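Local coordinates for Glyoxalase/bleomycin resistance protein/dioxygenase (Sphaerobacter thermophilus, PDB 4HC5), which is a member of the vicinal oxygen chelate (glyoxalase/bleomycin resistance/dioxygenase) superfamily and may act as a dioxygenase, at the interface of chains A and B. Numbering follows the deposited sequence. Chains: chain A/B, Glyoxalase/bleomycin resistance protein/dioxygenase.

The interface of chains A and B. Residues chain A 84-86, 133; chain B 13-15.
With chi1 of 61°, B:Tyr13 sets CG between its backbone N and carbonyl carbon, which lays the phenol ring alongside A:Ile86, and chi2 of -86° turns one face of the ring to the isoleucine; A:Glu133, CG anti to its backbone N and the chain extended beyond, reaches the phenol tip from across at about a right angle. In the deposited pair of this vicinal oxygen chelate (VOC) family protein, whose biological relevance the structure alone does not show, strand 79-87 of chain A pairs antiparallel with strand 13-20 of chain B in one of two symmetry-related patches. A:Ile86 N donates a nearly straight hydrogen bond to B:Tyr13 O at 2.9 Å, and B:His15 N a more bent one to A:Ser84 O at 2.7 Å. A:Ile86 covers one face of the tyrosine ring, its CB 3.9 Å from the ring centroid and displaced toward the rim, a CH-pi contact. Its two branches spread over the hydroxyl end of the ring: CG1 packs 3.7 Å from CE2 of B:Tyr13, and CG2 lies over CE1. CG1 also touches CB of B:His15. At the ring's edge, in its plane, B:Tyr13 OH donates to the carboxylate oxygen OE1 of A:Glu133 at 2.9 Å, meeting it on the anti side with carboxylate and ring turned 51° apart; this bond would limit the ring's swing. On the opposite side of the paired strands, A:Leu85 CD2 meets B:Val14 CG2 at 4.0 Å, a looser apolar contact.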
ATOM      1  N   SER A  84       3.224  -1.646  -6.404  1.00 16.35           N
ATOM      2  CA  SER A  84       3.166  -2.050  -7.806  1.00 16.77           C
ATOM      3  C   SER A  84       1.807  -1.607  -8.351  1.00 15.97           C
ATOM      4  O   SER A  84       0.767  -1.688  -7.667  1.00 17.29           O
ATOM      5  CB  SER A  84       3.330  -3.533  -7.996  1.00 17.52           C
ATOM      6  OG  SER A  84       4.582  -3.996  -7.496  1.00 21.94           O
ATOM      7  N   LEU A  85       1.809  -1.120  -9.563  1.00 15.96           N
ATOM      8  CA  LEU A  85       0.666  -0.538 -10.256  1.00 15.74           C
ATOM      9  C   LEU A  85       0.389  -1.363 -11.527  1.00 15.67           C
ATOM     10  O   LEU A  85       1.317  -1.724 -12.230  1.00 18.37           O
ATOM     11  CB  LEU A  85       0.949   0.908 -10.645  1.00 17.08           C
ATOM     12  CG  LEU A  85       1.271   1.874  -9.488  1.00 16.48           C
ATOM     13  CD1 LEU A  85       1.705   3.254 -10.059  1.00 17.79           C
ATOM     14  CD2 LEU A  85       0.110   2.000  -8.500  1.00 17.55           C
ATOM     15  N   ILE A  86      -0.908  -1.555 -11.810  1.00 16.34           N
ATOM     16  CA  ILE A  86      -1.334  -2.256 -13.023  1.00 17.16           C
ATOM     17  C   ILE A  86      -1.870  -1.264 -14.061  1.00 17.04           C
ATOM     18  O   ILE A  86      -2.596  -0.308 -13.728  1.00 19.23           O
ATOM     19  CB  ILE A  86      -2.447  -3.297 -12.721  1.00 17.24           C
ATOM     20  CG1 ILE A  86      -1.876  -4.387 -11.798  1.00 19.28           C
ATOM     21  CG2 ILE A  86      -3.029  -3.887 -13.986  1.00 18.86           C
ATOM     22  CD1 ILE A  86      -0.702  -5.168 -12.260  1.00 24.76           C
ATOM     23  N   GLU A 133      -1.395  -5.826 -17.182  1.00 22.74           N
ATOM     24  CA  GLU A 133      -2.361  -6.833 -16.707  1.00 25.63           C
ATOM     25  C   GLU A 133      -2.367  -8.050 -17.559  1.00 34.99           C
ATOM     26  O   GLU A 133      -2.603  -7.933 -18.786  1.00 46.15           O
ATOM     27  CB  GLU A 133      -3.759  -6.222 -16.594  1.00 32.12           C
ATOM     28  CG  GLU A 133      -4.739  -7.118 -15.855  1.00 35.33           C
ATOM     29  CD  GLU A 133      -6.107  -6.444 -15.617  1.00 32.56           C
ATOM     30  OE1 GLU A 133      -6.518  -6.376 -14.440  1.00 49.65           O
ATOM     31  OE2 GLU A 133      -6.779  -6.028 -16.622  1.00 45.43           O
ATOM     32  OXT GLU A 133      -2.185  -9.186 -16.994  1.00 50.53           O
TER
ATOM     33  N   TYR B  13      -5.181   0.280 -11.379  1.00 17.34           N
ATOM     34  CA  TYR B  13      -5.315   0.015  -9.942  1.00 16.95           C
ATOM     35  C   TYR B  13      -3.963  -0.306  -9.323  1.00 16.26           C
ATOM     36  O   TYR B  13      -2.974  -0.609  -9.995  1.00 16.86           O
ATOM     37  CB  TYR B  13      -6.304  -1.134  -9.623  1.00 18.23           C
ATOM     38  CG  TYR B  13      -5.972  -2.484 -10.186  1.00 19.64           C
ATOM     39  CD1 TYR B  13      -6.392  -2.800 -11.497  1.00 21.63           C
ATOM     40  CD2 TYR B  13      -5.329  -3.461  -9.450  1.00 20.08           C
ATOM     41  CE1 TYR B  13      -6.217  -4.077 -12.013  1.00 24.62           C
ATOM     42  CE2 TYR B  13      -5.083  -4.734  -9.976  1.00 23.71           C
ATOM     43  CZ  TYR B  13      -5.509  -5.006 -11.269  1.00 25.67           C
ATOM     44  OH  TYR B  13      -5.302  -6.239 -11.823  1.00 32.42           O
ATOM     45  N   VAL B  14      -3.976  -0.171  -8.010  1.00 16.76           N
ATOM     46  CA  VAL B  14      -2.829  -0.585  -7.199  1.00 16.91           C
ATOM     47  C   VAL B  14      -2.808  -2.102  -7.005  1.00 17.09           C
ATOM     48  O   VAL B  14      -3.785  -2.700  -6.459  1.00 18.65           O
ATOM     49  CB  VAL B  14      -2.818   0.085  -5.790  1.00 17.52           C
ATOM     50  CG1 VAL B  14      -1.632  -0.420  -4.967  1.00 16.68           C
ATOM     51  CG2 VAL B  14      -2.874   1.634  -5.927  1.00 18.68           C
ATOM     52  N   HIS B  15      -1.753  -2.764  -7.464  1.00 16.68           N
ATOM     53  CA  HIS B  15      -1.698  -4.216  -7.379  1.00 15.85           C
ATOM     54  C   HIS B  15      -1.476  -4.678  -5.976  1.00 16.73           C
ATOM     55  O   HIS B  15      -2.136  -5.621  -5.487  1.00 17.02           O
ATOM     56  CB  HIS B  15      -0.580  -4.763  -8.254  1.00 17.01           C
ATOM     57  CG  HIS B  15      -0.399  -6.258  -8.147  1.00 18.90           C
ATOM     58  ND1 HIS B  15       0.431  -6.824  -7.253  1.00 19.05           N
ATOM     59  CD2 HIS B  15      -0.976  -7.304  -8.864  1.00 21.19           C
ATOM     60  CE1 HIS B  15       0.389  -8.163  -7.387  1.00 20.11           C
ATOM     61  NE2 HIS B  15      -0.473  -8.455  -8.374  1.00 20.98           N
TER